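Beta-ketothiolase BktB (PDB 4NZS) catalyses the condensation of acetyl-CoA with propionyl-CoA or a second acetyl-CoA to form 3-oxoacyl-CoA precursors for polyhydroxyalkanoate synthesis. Local coordinates at residues 16-21 with 33-38; 37-42 with 57-62; 103-108 with 263-268. One frame throughout, in Å; residues are numbered along the deposited sequence.

Overall arrangement
All three contacts are buried, though contact 1 reaches the partly exposed L38; each joins a helix to a strand of the same mixed sheet, away from the annotated catalytic residues. Contacts 1 and 2 share helix 32-47, with centres about 8 Å apart; V39 links the two, with CG2 near F59 and CG1 3.6 Å from T18 N. Contact 3 uses helix 97-110 on the other face of the sheet, where V58 CG2 of strand 57-60 packs 4.2 Å from A105 N. The chemistry shifts accordingly: methyl packing beside a bonded hydroxyl in contact 1, aliphatic branches at an aromatic edge in contact 2, and a methionine sulfur against alanines in contact 3.

Contact 1. Residues 16-21 with 33-38; sequences VRTAIG and AELGAL
The first torsions of T18 and L38 bring two methyl groups together across the gap between strand and helix. In T18 (chi1 68°) CG2 lies anti to the carbonyl carbon, which turns it to the helix, while OG1 sits between the backbone N and the carbonyl carbon. In L38 CG is anti to its own backbone N (chi1 169°), and the leucine reaches out from the helix to the threonine. The two side chains meet at a slant through their methyls, T18 CG2 3.8 Å from L38 CD2. One turn earlier L35 touches the same methyl more loosely: T18 CG2 is 4.4 Å from L35 CD2 and 4.3 Å from L35 O.

The hydroxyl of T18 is taken up away from the helix: OG1 donates to A19 O at 2.8 Å and bonds A260 N of strand 257-267, so the hydroxyl is gripped twice and the methyl stays turned to the leucines. R17 points away from the helix; its NH1 donates to T18 O, at 3.0 Å and with an N-H...O angle of 153°, in the carbonyl plane on a lone pair. The same NH1 forms a salt bridge with D222, and F201 meets R17 in a cation-pi contact. The strand and the helix that follows it form the opening beta-alpha unit of the N-terminal half of the thiolase fold.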
# COMPACT_ATOMS: atom_id res chain seq x y z
N VAL A 16 29.63 23.67 -2.84
CA VAL A 16 29.97 22.25 -2.94
C VAL A 16 28.75 21.36 -3.29
O VAL A 16 27.58 21.78 -3.09
CB VAL A 16 30.67 21.83 -1.60
CG1 VAL A 16 29.99 20.65 -0.90
CG2 VAL A 16 32.15 21.56 -1.81
N ARG A 17 29.02 20.13 -3.75
CA ARG A 17 27.95 19.22 -4.14
C ARG A 17 28.30 17.72 -4.13
O ARG A 17 29.41 17.37 -4.34
CB ARG A 17 27.50 19.57 -5.55
CG ARG A 17 28.52 19.33 -6.64
CD ARG A 17 27.78 19.45 -7.98
NE ARG A 17 28.55 19.21 -9.19
CZ ARG A 17 28.73 18.02 -9.75
NH1 ARG A 17 28.26 16.92 -9.20
NH2 ARG A 17 29.43 17.93 -10.86
N THR A 18 27.35 16.85 -3.88
CA THR A 18 27.53 15.44 -4.26
C THR A 18 27.69 15.43 -5.75
O THR A 18 27.39 16.42 -6.41
CB THR A 18 26.32 14.53 -3.91
OG1 THR A 18 25.18 14.87 -4.72
CG2 THR A 18 25.97 14.69 -2.40
N ALA A 19 28.23 14.33 -6.24
CA ALA A 19 28.11 13.93 -7.63
C ALA A 19 26.67 13.53 -7.89
O ALA A 19 25.96 13.26 -6.93
CB ALA A 19 29.02 12.72 -7.89
N ILE A 20 26.28 13.37 -9.15
CA ILE A 20 24.89 13.12 -9.48
C ILE A 20 24.67 11.66 -9.80
O ILE A 20 25.41 11.10 -10.62
CB ILE A 20 24.46 13.94 -10.69
CG1 ILE A 20 24.66 15.42 -10.38
CG2 ILE A 20 23.00 13.64 -11.03
CD1 ILE A 20 24.74 16.35 -11.59
N GLY A 21 23.63 11.08 -9.17
CA GLY A 21 23.23 9.71 -9.43
C GLY A 21 22.18 9.55 -10.54
O GLY A 21 21.36 10.46 -10.79
N ALA A 33 17.72 13.79 3.17
CA ALA A 33 18.32 14.26 4.47
C ALA A 33 19.82 13.99 4.53
O ALA A 33 20.61 14.94 4.79
CB ALA A 33 17.64 13.65 5.67
N GLU A 34 20.25 12.78 4.15
CA GLU A 34 21.69 12.46 4.19
C GLU A 34 22.55 13.14 3.14
O GLU A 34 23.57 13.72 3.48
CB GLU A 34 21.94 10.96 4.22
CG GLU A 34 21.71 10.34 5.61
CD GLU A 34 20.54 10.94 6.36
OE1 GLU A 34 20.64 12.11 6.82
OE2 GLU A 34 19.50 10.26 6.50
N LEU A 35 22.16 13.12 1.87
CA LEU A 35 22.90 13.87 0.88
C LEU A 35 23.08 15.30 1.39
O LEU A 35 24.15 15.91 1.33
CB LEU A 35 22.04 13.94 -0.40
CG LEU A 35 21.66 12.71 -1.16
CD1 LEU A 35 21.22 13.10 -2.55
CD2 LEU A 35 22.86 11.81 -1.27
N GLY A 36 22.00 15.88 1.89
CA GLY A 36 22.04 17.28 2.30
C GLY A 36 22.89 17.54 3.51
O GLY A 36 23.62 18.52 3.55
N ALA A 37 22.83 16.66 4.52
CA ALA A 37 23.60 16.92 5.72
C ALA A 37 25.06 17.01 5.32
O ALA A 37 25.79 17.91 5.75
CB ALA A 37 23.39 15.79 6.73
N LEU A 38 25.45 16.08 4.45
CA LEU A 38 26.86 15.93 4.01
C LEU A 38 27.34 17.23 3.43
O LEU A 38 28.18 17.89 4.02
CB LEU A 38 26.99 14.77 2.97
CG LEU A 38 28.29 14.56 2.16
CD1 LEU A 38 29.24 13.57 2.80
CD2 LEU A 38 28.00 14.06 0.75

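Contact 2. Residues 37-42 with 57-62; sequences ALVVRE and VVFGNV
V40 and V39 meet the edge of the F59 ring, each through its CG2 methyl and close to the ring plane, so that the phenyl group faces the helix with its far rim and not with a flat side. This is the packing inside a beta-alpha-beta crossover of the thiolase fold: helix 32-47 connects strand 10-22 to strand 57-60, which runs parallel to it in the same sheet, and here the helix rests on the second of the two.

V40 makes the closer approach. Its CG1 is anti to the backbone N (chi1 172°), which puts CG2 beside that N and against the ring edge, 3.8 Å from F59 CE1 and 3.9 Å from F59 CZ. V39, the preceding residue on the helix, adds CG2 at 4.3 Å from F59 CZ, so the tip of the ring is met by two valine branches. The contact is wholly apolar. L72 and A76 of helix 72-79 also touch the phenylalanine, and V40 packs on V82. From its own strand, two residues back, V57 puts CG1 in the plane of the ring, at the edge, 3.8 Å from F59 CD1.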
# COMPACT_ATOMS: atom_id res chain seq x y z
N ALA A 37 22.83 16.66 4.52
CA ALA A 37 23.60 16.92 5.72
C ALA A 37 25.06 17.01 5.32
O ALA A 37 25.79 17.91 5.75
CB ALA A 37 23.39 15.79 6.73
N LEU A 38 25.45 16.08 4.45
CA LEU A 38 26.86 15.93 4.01
C LEU A 38 27.34 17.23 3.43
O LEU A 38 28.18 17.89 4.02
CB LEU A 38 26.99 14.77 2.97
CG LEU A 38 28.29 14.56 2.16
CD1 LEU A 38 29.24 13.57 2.80
CD2 LEU A 38 28.00 14.06 0.75
N VAL A 39 26.76 17.65 2.30
CA VAL A 39 27.20 18.89 1.64
C VAL A 39 27.10 20.09 2.55
O VAL A 39 27.72 21.11 2.31
CB VAL A 39 26.41 19.23 0.36
CG1 VAL A 39 26.49 18.09 -0.65
CG2 VAL A 39 24.96 19.58 0.70
N VAL A 40 26.30 20.02 3.57
CA VAL A 40 26.33 21.13 4.50
C VAL A 40 27.64 21.02 5.21
O VAL A 40 28.40 21.98 5.23
CB VAL A 40 25.20 21.10 5.49
CG1 VAL A 40 25.41 22.17 6.56
CG2 VAL A 40 23.89 21.30 4.76
N ARG A 41 27.93 19.85 5.78
CA ARG A 41 29.15 19.71 6.54
C ARG A 41 30.36 20.02 5.70
O ARG A 41 31.27 20.77 6.13
CB ARG A 41 29.31 18.34 7.13
CG ARG A 41 30.29 18.35 8.29
CD ARG A 41 29.82 17.45 9.40
NE ARG A 41 29.98 16.05 9.01
CZ ARG A 41 31.15 15.39 9.00
NH1 ARG A 41 32.30 15.99 9.34
NH2 ARG A 41 31.20 14.11 8.66
N GLU A 42 30.38 19.53 4.48
CA GLU A 42 31.53 19.81 3.65
C GLU A 42 31.74 21.29 3.28
O GLU A 42 32.88 21.78 3.20
CB GLU A 42 31.49 19.00 2.37
CG GLU A 42 32.88 18.64 1.91
CD GLU A 42 33.60 17.86 2.98
OE1 GLU A 42 34.14 18.52 3.91
OE2 GLU A 42 33.59 16.61 2.93
N VAL A 57 19.33 28.69 7.25
CA VAL A 57 19.49 27.71 6.16
C VAL A 57 18.26 27.55 5.28
O VAL A 57 17.13 27.45 5.75
CB VAL A 57 19.84 26.33 6.69
CG1 VAL A 57 19.96 25.32 5.55
CG2 VAL A 57 21.13 26.40 7.50
N VAL A 58 18.47 27.52 3.98
CA VAL A 58 17.38 27.24 3.10
C VAL A 58 17.75 26.15 2.10
O VAL A 58 18.75 26.25 1.40
CB VAL A 58 16.92 28.50 2.38
CG1 VAL A 58 15.76 28.17 1.44
CG2 VAL A 58 16.51 29.58 3.40
N PHE A 59 16.90 25.12 2.04
CA PHE A 59 17.04 24.07 1.08
C PHE A 59 15.88 24.05 0.10
O PHE A 59 14.77 24.48 0.38
CB PHE A 59 17.22 22.74 1.78
CG PHE A 59 18.64 22.27 1.83
CD1 PHE A 59 19.53 22.81 2.74
CD2 PHE A 59 19.08 21.25 0.99
CE1 PHE A 59 20.84 22.37 2.78
CE2 PHE A 59 20.38 20.79 1.03
CZ PHE A 59 21.27 21.37 1.91
N GLY A 60 16.20 23.60 -1.10
CA GLY A 60 15.23 23.38 -2.14
C GLY A 60 15.07 21.89 -2.31
O GLY A 60 16.06 21.10 -2.37
N ASN A 61 13.81 21.50 -2.37
CA ASN A 61 13.47 20.12 -2.58
C ASN A 61 12.08 20.11 -3.12
O ASN A 61 11.29 21.02 -2.78
CB ASN A 61 13.47 19.41 -1.24
CG ASN A 61 12.84 18.05 -1.32
OD1 ASN A 61 13.45 17.13 -1.85
ND2 ASN A 61 11.62 17.95 -0.90
N VAL A 62 11.73 19.08 -3.89
CA VAL A 62 10.32 19.03 -4.33
C VAL A 62 9.47 17.88 -3.86
O VAL A 62 8.29 18.04 -3.49
CB VAL A 62 10.20 19.08 -5.85
CG1 VAL A 62 8.75 19.30 -6.23
CG2 VAL A 62 11.04 20.22 -6.40

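Contact 3. Residues 103-108 with 263-268; sequences VSAAQT and VVMMER
M265 reaches from its strand to the helix and lays its sulfur against the backbone and side chain of two successive residues. SD is 4.4 Å from A105 CB and 4.3 Å from A106 N, both ordinary packing distances. Past the sulfur, M265 CE comes to 4.6 Å from A106 CB. The side chain is extended from CA to CE (chi2 158°, chi3 172°), which carries SD across to the helix; the small alanine side chains are consistent with the close approach, A106 CA lying 7.6 Å from M265 CA.

I102 and I109, on the same helix 97-110, also touch M265, V12 of strand 10-22 packs on it from within the sheet, and backbone bonds with A117 hold it in place there. The helix follows C95, the acyl-thioester nucleophile by similarity; in the thiolase fold it belongs to the central helical layer, between the two halves of the subunit. Side chains of the strand alternate accordingly: V263 and M265 face this helix, whereas V264 packs on A43, L44 and A47 of helix 32-47, on the other face.

On the helix, Q107 N bonds V103 O at 2.8 Å, and T108 OG1 folds back to A105 O at 3.1 Å. At the far end of the strand E267 is the N-cap of helix 268-274, its OE1 bonded to A269 N and its OE2 to E9 N.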
# COMPACT_ATOMS: atom_id res chain seq x y z
N VAL A 103 18.79 32.14 -3.43
CA VAL A 103 18.20 33.46 -3.32
C VAL A 103 17.56 33.75 -1.96
O VAL A 103 17.75 34.83 -1.42
CB VAL A 103 17.09 33.66 -4.33
CG1 VAL A 103 16.28 34.87 -3.94
CG2 VAL A 103 17.64 33.78 -5.74
N SER A 104 16.77 32.85 -1.41
CA SER A 104 16.14 33.18 -0.15
C SER A 104 17.16 33.21 1.00
O SER A 104 16.98 33.94 1.99
CB SER A 104 14.99 32.21 0.12
OG SER A 104 14.08 32.21 -0.98
N ALA A 105 18.21 32.42 0.87
CA ALA A 105 19.37 32.51 1.77
C ALA A 105 19.98 33.90 1.65
O ALA A 105 20.18 34.61 2.64
CB ALA A 105 20.41 31.46 1.41
N ALA A 106 20.28 34.27 0.42
CA ALA A 106 20.80 35.59 0.11
C ALA A 106 19.96 36.67 0.79
O ALA A 106 20.45 37.52 1.54
CB ALA A 106 20.79 35.79 -1.41
N GLN A 107 18.66 36.58 0.53
CA GLN A 107 17.74 37.59 0.94
C GLN A 107 17.82 37.92 2.40
O GLN A 107 17.83 39.07 2.74
CB GLN A 107 16.33 37.18 0.54
CG GLN A 107 16.06 37.42 -0.93
CD GLN A 107 14.63 37.08 -1.33
OE1 GLN A 107 14.16 37.50 -2.38
NE2 GLN A 107 13.93 36.34 -0.47
N THR A 108 17.90 36.92 3.28
CA THR A 108 17.89 37.23 4.72
C THR A 108 19.14 38.05 5.10
O THR A 108 19.07 38.98 5.93
CB THR A 108 17.73 35.96 5.62
OG1 THR A 108 18.79 35.03 5.38
CG2 THR A 108 16.36 35.29 5.39
N VAL A 263 25.97 26.09 -0.75
CA VAL A 263 26.92 27.18 -0.73
C VAL A 263 26.89 27.76 0.65
O VAL A 263 25.80 27.88 1.25
CB VAL A 263 26.59 28.28 -1.75
CG1 VAL A 263 26.31 27.66 -3.10
CG2 VAL A 263 25.44 29.16 -1.27
N VAL A 264 28.08 28.11 1.16
CA VAL A 264 28.12 28.98 2.32
C VAL A 264 28.21 30.38 1.83
O VAL A 264 28.98 30.67 0.95
CB VAL A 264 29.31 28.71 3.24
CG1 VAL A 264 29.35 29.77 4.33
CG2 VAL A 264 29.22 27.30 3.85
N MET A 265 27.41 31.26 2.41
CA MET A 265 27.48 32.65 2.05
C MET A 265 27.71 33.53 3.24
O MET A 265 27.61 33.12 4.40
CB MET A 265 26.19 33.09 1.42
CG MET A 265 26.05 32.78 -0.04
SD MET A 265 24.28 32.80 -0.25
CE MET A 265 24.17 32.66 -2.03
N MET A 266 28.02 34.77 2.90
CA MET A 266 28.44 35.74 3.87
C MET A 266 28.15 37.12 3.39
O MET A 266 28.27 37.42 2.19
CB MET A 266 29.94 35.63 4.10
CG MET A 266 30.24 35.10 5.47
SD MET A 266 31.97 34.78 5.82
CE MET A 266 31.73 33.84 7.33
N GLU A 267 27.81 37.96 4.36
CA GLU A 267 28.03 39.40 4.25
C GLU A 267 29.54 39.66 4.01
O GLU A 267 30.42 39.29 4.82
CB GLU A 267 27.54 40.14 5.52
CG GLU A 267 26.84 41.48 5.27
CD GLU A 267 27.72 42.52 4.61
OE1 GLU A 267 28.94 42.54 4.92
OE2 GLU A 267 27.17 43.31 3.79
N ARG A 268 29.81 40.30 2.87
CA ARG A 268 31.15 40.72 2.47
C ARG A 268 32.03 41.07 3.64
O ARG A 268 33.06 40.44 3.87
CB ARG A 268 31.02 41.95 1.57
CG ARG A 268 32.14 42.15 0.59
CD ARG A 268 32.20 43.62 0.21
NE ARG A 268 32.59 43.84 -1.18
CZ ARG A 268 33.83 43.68 -1.66
NH1 ARG A 268 34.83 43.27 -0.88
NH2 ARG A 268 34.05 43.92 -2.95